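Local coordinates for protein nicotinate phosphoribosyltransferase (Vibrio cholerae, PDB 4HL7) that probably catalyses the ATP-driven joining of nicotinate to the phosphoribosyl group of 5-phosphoribosyl 1-diphosphate, giving nicotinate mononucleotide on the way to NAD, at residues Ile129-Glu132 with Thr133-Ala137; Asn215-Phe218 with Ala219-Phe222. One frame throughout, in Å; residues are numbered along the deposited sequence.

Contact 1 (Ile129-Glu132 with Thr133-Ala137); sequences ILYE and TLVMA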
ATOM      1  N   ILE A 129      -0.587  -0.961  13.543  1.00 14.75           N
ATOM      2  CA  ILE A 129      -0.767  -0.492  12.155  1.00 16.73           C
ATOM      3  C   ILE A 129       0.582  -0.297  11.419  1.00 16.74           C
ATOM      4  O   ILE A 129       0.671  -0.500  10.219  1.00 17.94           O
ATOM      5  CB  ILE A 129      -1.669   0.765  12.039  1.00 17.46           C
ATOM      6  CG1 ILE A 129      -1.861   1.120  10.537  1.00 19.12           C
ATOM      7  CG2 ILE A 129      -1.060   1.936  12.750  1.00 18.11           C
ATOM      8  CD1 ILE A 129      -3.064   1.926  10.246  1.00 18.81           C
ATOM      9  N   LEU A 130       1.636   0.079  12.146  1.00 16.35           N
ATOM     10  CA  LEU A 130       2.913   0.272  11.481  1.00 17.47           C
ATOM     11  C   LEU A 130       3.632  -1.003  11.015  1.00 17.48           C
ATOM     12  O   LEU A 130       4.578  -0.894  10.231  1.00 18.06           O
ATOM     13  CB  LEU A 130       3.869   1.129  12.324  1.00 17.19           C
ATOM     14  CG  LEU A 130       3.370   2.521  12.734  1.00 18.11           C
ATOM     15  CD1 LEU A 130       4.497   3.260  13.444  1.00 19.90           C
ATOM     16  CD2 LEU A 130       2.819   3.303  11.540  1.00 18.00           C
ATOM     17  N   TYR A 131       3.229  -2.173  11.507  1.00 16.85           N
ATOM     18  CA  TYR A 131       3.947  -3.419  11.158  1.00 17.31           C
ATOM     19  C   TYR A 131       3.932  -3.692   9.673  1.00 16.84           C
ATOM     20  O   TYR A 131       4.914  -4.124   9.135  1.00 16.98           O
ATOM     21  CB  TYR A 131       3.358  -4.693  11.833  1.00 16.11           C
ATOM     22  CG  TYR A 131       3.871  -4.967  13.250  1.00 16.32           C
ATOM     23  CD1 TYR A 131       3.030  -4.874  14.345  1.00 16.25           C
ATOM     24  CD2 TYR A 131       5.186  -5.309  13.453  1.00 16.42           C
ATOM     25  CE1 TYR A 131       3.488  -5.121  15.633  1.00 17.08           C
ATOM     26  CE2 TYR A 131       5.670  -5.565  14.732  1.00 18.29           C
ATOM     27  CZ  TYR A 131       4.829  -5.485  15.806  1.00 17.45           C
ATOM     28  OH  TYR A 131       5.308  -5.774  17.078  1.00 18.93           O
ATOM     29  N   GLU A 132       2.762  -3.514   9.049  1.00 16.42           N
ATOM     30  CA  GLU A 132       2.524  -4.048   7.701  1.00 17.33           C
ATOM     31  C   GLU A 132       3.688  -3.919   6.739  1.00 16.74           C
ATOM     32  O   GLU A 132       4.149  -4.956   6.197  1.00 16.68           O
ATOM     33  CB  GLU A 132       1.254  -3.373   7.077  1.00 19.15           C
ATOM     34  CG  GLU A 132       1.026  -3.735   5.622  1.00 19.77           C
ATOM     35  CD  GLU A 132      -0.257  -3.132   5.073  1.00 23.57           C
ATOM     36  OE1 GLU A 132      -1.087  -2.697   5.880  1.00 22.01           O
ATOM     37  OE2 GLU A 132      -0.436  -3.185   3.830  1.00 24.51           O
ATOM     38  N   THR A 133       4.143  -2.695   6.450  1.00 15.34           N
ATOM     39  CA  THR A 133       5.178  -2.545   5.398  1.00 15.50           C
ATOM     40  C   THR A 133       6.531  -2.952   5.924  1.00 15.94           C
ATOM     41  O   THR A 133       7.405  -3.248   5.135  1.00 17.71           O
ATOM     42  CB  THR A 133       5.250  -1.157   4.678  1.00 16.24           C
ATOM     43  OG1 THR A 133       5.821  -0.155   5.507  1.00 15.65           O
ATOM     44  CG2 THR A 133       3.845  -0.759   4.134  1.00 16.67           C
ATOM     45  N   LEU A 134       6.744  -2.838   7.251  1.00 15.52           N
ATOM     46  CA  LEU A 134       8.026  -3.260   7.828  1.00 16.36           C
ATOM     47  C   LEU A 134       8.159  -4.774   7.684  1.00 17.32           C
ATOM     48  O   LEU A 134       9.225  -5.287   7.319  1.00 17.67           O
ATOM     49  CB  LEU A 134       8.135  -2.881   9.319  1.00 18.22           C
ATOM     50  CG  LEU A 134       7.971  -1.390   9.603  1.00 16.74           C
ATOM     51  CD1 LEU A 134       7.878  -1.120  11.118  1.00 17.61           C
ATOM     52  CD2 LEU A 134       9.069  -0.584   8.917  1.00 19.12           C
ATOM     53  N   VAL A 135       7.083  -5.486   8.014  1.00 16.40           N
ATOM     54  CA  VAL A 135       7.110  -6.942   7.915  1.00 17.44           C
ATOM     55  C   VAL A 135       7.234  -7.340   6.446  1.00 18.19           C
ATOM     56  O   VAL A 135       8.017  -8.200   6.115  1.00 18.74           O
ATOM     57  CB  VAL A 135       5.865  -7.614   8.599  1.00 17.29           C
ATOM     58  CG1 VAL A 135       5.853  -9.139   8.335  1.00 18.15           C
ATOM     59  CG2 VAL A 135       5.859  -7.339  10.118  1.00 17.99           C
HETATM   60  N   MSE A 136       6.495  -6.684   5.552  1.00 17.31           N
HETATM   61  CA  MSE A 136       6.582  -7.076   4.093  1.00 17.43           C
HETATM   62  C   MSE A 136       7.960  -6.848   3.582  1.00 18.22           C
HETATM   63  O   MSE A 136       8.493  -7.716   2.921  1.00 17.76           O
HETATM   64  CB  MSE A 136       5.498  -6.333   3.288  1.00 17.63           C
HETATM   65  CG  MSE A 136       4.184  -6.904   3.712  1.00 18.58           C
HETATM   66 SE   MSE A 136       2.772  -5.824   2.824  1.00 23.88          SE
HETATM   67  CE  MSE A 136       3.061  -6.482   0.980  1.00 20.84           C
ATOM     68  N   ALA A 137       8.607  -5.725   3.985  1.00 19.27           N
ATOM     69  CA  ALA A 137       9.979  -5.360   3.516  1.00 17.90           C
ATOM     70  C   ALA A 137      11.028  -6.311   4.027  1.00 19.19           C
ATOM     71  O   ALA A 137      12.015  -6.640   3.321  1.00 17.95           O
ATOM     72  CB  ALA A 137      10.342  -3.923   3.880  1.00 18.94           C
TER
HETATM   73  O   HOH W   1       4.026  -0.171   7.722  1.00 16.94           O
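Val135 N donates to Tyr131 O at 2.8 Å and Met136 N to Glu132 O at 3.0 Å. These i to i+4 backbone hydrogen bonds belong to the N-terminal end of alpha-helix 131-147, which is buried here, in the N-terminal region of the enzyme. A water bridges Leu130 O, ahead of the helix, to Thr133 within it: it donates to Leu130 O at 2.7 Å, accepts from Thr133 N at 2.8 Å and is hydrogen-bonded to Thr133 OG1. That hydroxyl lies between the backbone N and the carbonyl carbon of its own residue (chi1 74°), which brings it round to the water. Leu134 CD1 packs against the same carbonyl oxygen, 3.4 Å from Leu130 O. One turn apart, Tyr131 and Val135 meet obliquely, ring atom CD2 against methyl CG2 at 4.0 Å. The phenol stacks on Phe98 and its OH is hydrogen-bonded to Gln103, so the ring is held at its far end as well. Glu132 and Met136, a selenomethionine, run side by side and point the same way. The glutamate chain is extended, with CG anti to the backbone N (chi1 173°), and its carboxylate is carried past the selenium to salt bridges with Lys23 through OE1 and Arg187 through OE2. Two cationic partners would be expected to keep this buried group ionised. Val135 and Met136 also touch Leu43 of strand 38-46, laying the turn against the antiparallel sheet. Where the two side chains touch, Glu132 CG lies 3.9 Å from Met136 SE.

Contact 2 (Asn215-Phe218 with Ala219-Phe222); sequences NYHF and AREF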
ATOM      1  N   ASN A 215       7.529   6.658   0.896  1.00 16.88           N
ATOM      2  CA  ASN A 215       8.413   6.323   1.981  1.00 16.11           C
ATOM      3  C   ASN A 215       8.907   7.600   2.733  1.00 16.59           C
ATOM      4  O   ASN A 215       9.613   8.411   2.150  1.00 18.31           O
ATOM      5  CB  ASN A 215       9.578   5.505   1.412  1.00 17.19           C
ATOM      6  CG  ASN A 215      10.468   4.921   2.497  1.00 18.62           C
ATOM      7  OD1 ASN A 215      11.059   5.651   3.284  1.00 20.50           O
ATOM      8  ND2 ASN A 215      10.517   3.599   2.570  1.00 17.91           N
ATOM      9  N   TYR A 216       8.552   7.741   4.022  1.00 16.72           N
ATOM     10  CA  TYR A 216       8.952   8.947   4.791  1.00 17.39           C
ATOM     11  C   TYR A 216      10.475   9.038   4.890  1.00 18.02           C
ATOM     12  O   TYR A 216      11.094  10.144   4.738  1.00 18.82           O
ATOM     13  CB  TYR A 216       8.348   8.909   6.226  1.00 18.19           C
ATOM     14  CG  TYR A 216       7.038   9.683   6.374  1.00 17.33           C
ATOM     15  CD1 TYR A 216       6.883  10.929   5.777  1.00 19.24           C
ATOM     16  CD2 TYR A 216       5.978   9.163   7.136  1.00 17.72           C
ATOM     17  CE1 TYR A 216       5.685  11.666   5.921  1.00 18.05           C
ATOM     18  CE2 TYR A 216       4.777   9.873   7.301  1.00 16.81           C
ATOM     19  CZ  TYR A 216       4.653  11.149   6.722  1.00 19.12           C
ATOM     20  OH  TYR A 216       3.446  11.874   6.849  1.00 20.27           O
ATOM     21  N   HIS A 217      11.104   7.917   5.206  1.00 17.86           N
ATOM     22  CA  HIS A 217      12.575   7.904   5.371  1.00 19.03           C
ATOM     23  C   HIS A 217      13.322   8.392   4.155  1.00 19.15           C
ATOM     24  O   HIS A 217      14.286   9.210   4.256  1.00 20.16           O
ATOM     25  CB  HIS A 217      13.051   6.499   5.744  1.00 18.06           C
ATOM     26  CG  HIS A 217      14.535   6.413   6.002  1.00 21.08           C
ATOM     27  ND1 HIS A 217      15.063   6.547   7.221  1.00 21.07           N
ATOM     28  CD2 HIS A 217      15.603   6.225   5.133  1.00 20.03           C
ATOM     29  CE1 HIS A 217      16.399   6.439   7.155  1.00 22.79           C
ATOM     30  NE2 HIS A 217      16.732   6.229   5.886  1.00 23.65           N
ATOM     31  N   PHE A 218      12.900   7.925   2.990  1.00 18.62           N
ATOM     32  CA  PHE A 218      13.551   8.305   1.716  1.00 19.97           C
ATOM     33  C   PHE A 218      13.039   9.664   1.227  1.00 20.90           C
ATOM     34  O   PHE A 218      13.784  10.360   0.565  1.00 21.17           O
ATOM     35  CB  PHE A 218      13.356   7.188   0.649  1.00 19.23           C
ATOM     36  CG  PHE A 218      14.192   5.955   0.921  1.00 18.64           C
ATOM     37  CD1 PHE A 218      15.565   6.076   1.204  1.00 21.48           C
ATOM     38  CD2 PHE A 218      13.604   4.671   0.945  1.00 19.10           C
ATOM     39  CE1 PHE A 218      16.342   4.955   1.546  1.00 21.35           C
ATOM     40  CE2 PHE A 218      14.375   3.562   1.243  1.00 19.90           C
ATOM     41  CZ  PHE A 218      15.735   3.688   1.553  1.00 20.62           C
ATOM     42  N   ALA A 219      11.817  10.059   1.609  1.00 18.41           N
ATOM     43  CA  ALA A 219      11.354  11.455   1.369  1.00 17.97           C
ATOM     44  C   ALA A 219      12.317  12.425   2.078  1.00 19.95           C
ATOM     45  O   ALA A 219      12.800  13.380   1.481  1.00 22.99           O
ATOM     46  CB  ALA A 219       9.916  11.670   1.832  1.00 17.44           C
ATOM     47  N   ARG A 220      12.638  12.121   3.326  1.00 21.17           N
ATOM     48  CA  ARG A 220      13.701  12.857   4.029  1.00 22.05           C
ATOM     49  C   ARG A 220      15.031  12.843   3.333  1.00 24.58           C
ATOM     50  O   ARG A 220      15.605  13.909   3.116  1.00 25.66           O
ATOM     51  CB  ARG A 220      13.850  12.415   5.490  1.00 23.34           C
ATOM     52  CG  ARG A 220      14.926  13.187   6.284  1.00 23.48           C
ATOM     53  CD  ARG A 220      14.944  12.791   7.776  1.00 25.08           C
ATOM     54  NE  ARG A 220      15.107  11.348   7.956  1.00 24.98           N
ATOM     55  CZ  ARG A 220      14.930  10.691   9.102  1.00 27.66           C
ATOM     56  NH1 ARG A 220      14.612  11.361  10.218  1.00 26.10           N
ATOM     57  NH2 ARG A 220      15.088   9.362   9.139  1.00 26.73           N
ATOM     58  N   GLU A 221      15.548  11.659   3.047  1.00 22.99           N
ATOM     59  CA  GLU A 221      16.899  11.521   2.550  1.00 26.31           C
ATOM     60  C   GLU A 221      17.088  12.311   1.269  1.00 24.61           C
ATOM     61  O   GLU A 221      18.173  12.918   1.015  1.00 25.41           O
ATOM     62  CB  GLU A 221      17.219  10.053   2.303  1.00 27.78           C
ATOM     63  CG  GLU A 221      18.513   9.871   1.541  1.00 32.73           C
ATOM     64  CD  GLU A 221      19.131   8.498   1.707  1.00 36.35           C
ATOM     65  OE1 GLU A 221      18.550   7.652   2.407  1.00 41.89           O
ATOM     66  OE2 GLU A 221      20.211   8.259   1.131  1.00 36.88           O
ATOM     67  N   PHE A 222      16.055  12.309   0.431  1.00 23.23           N
ATOM     68  CA  PHE A 222      16.201  12.899  -0.920  1.00 25.20           C
ATOM     69  C   PHE A 222      15.436  14.212  -1.096  1.00 25.34           C
ATOM     70  O   PHE A 222      15.339  14.711  -2.211  1.00 27.01           O
ATOM     71  CB  PHE A 222      15.738  11.869  -1.986  1.00 24.23           C
ATOM     72  CG  PHE A 222      16.603  10.667  -2.051  1.00 24.91           C
ATOM     73  CD1 PHE A 222      17.912  10.773  -2.519  1.00 24.83           C
ATOM     74  CD2 PHE A 222      16.138   9.435  -1.613  1.00 24.48           C
ATOM     75  CE1 PHE A 222      18.742   9.678  -2.565  1.00 28.78           C
ATOM     76  CE2 PHE A 222      16.950   8.323  -1.671  1.00 24.75           C
ATOM     77  CZ  PHE A 222      18.253   8.429  -2.160  1.00 28.08           C
TER
HETATM   78  O   HOH W   2      16.070   9.520   6.106  1.00 22.58           O
HETATM   79  O   HOH W   3      19.177   5.761   4.163  1.00 31.23           O
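Ala219 N bonds to Asn215 O at 2.8 Å, and three more i to i+4 backbone bonds follow in the short helix 216-222, the last from Phe222 N to Phe218 O. Asn215 is its N-cap: OD1 accepts from Phe218 N at 2.9 Å, the donor standing above the amide plane, while ND2 is hydrogen-bonded to Asp18 and Thr186.

Water extends the polar contacts. One molecule sits over a face of the His217 ring, donating to His217 O at 2.6 Å and accepting from Arg220 NE; a bend at chi3 (55°) turns the arginine chain back toward it. A second water links His217 NE2 with Glu221 OE1, to which it donates at 2.7 Å. The histidine and guanidinium planes stand nearly perpendicular, 81° apart; His217 ND1 is hydrogen-bonded to Ser15, and Arg220 forms a salt bridge with Asp74.

Around the aromatic rings, Phe218 CD1 makes an apolar touch with Phe222 CE2 at 3.9 Å. Glu221 brings a carboxylate oxygen, OE1, to the Phe218 ring edge, in its plane, and lays CG over the centre of the Phe222 face.

The helix follows strand 210-213, an outermost strand of the parallel sheet; its phenylalanines pack on helix 192-205, and Tyr216, Ala219 and Arg220 touch Tyr77 of helix 72-81.

How the contacts relate
Contact 1 lies at the N-terminal end of a long helix, contact 2 spans a short helix and its N-cap; their centres are about 17 Å apart and their nearest atoms about 7 Å, so they do not touch. Contact 1 lies deeper, every touching residue buried, whereas contact 2 is mostly buried but reaches the surface at Glu221. Their chemistry follows: residues 129-137 place a carboxylate between two cations among apolar neighbours, while 215-222 relies on an asparagine cap and water bridges along its partly exposed side. One packs against the antiparallel sheet, the other follows an edge strand of the parallel sheet. Helix 21-33 is common to both, touched by Leu130 and Glu132 in contact 1 and by Tyr216 in contact 2.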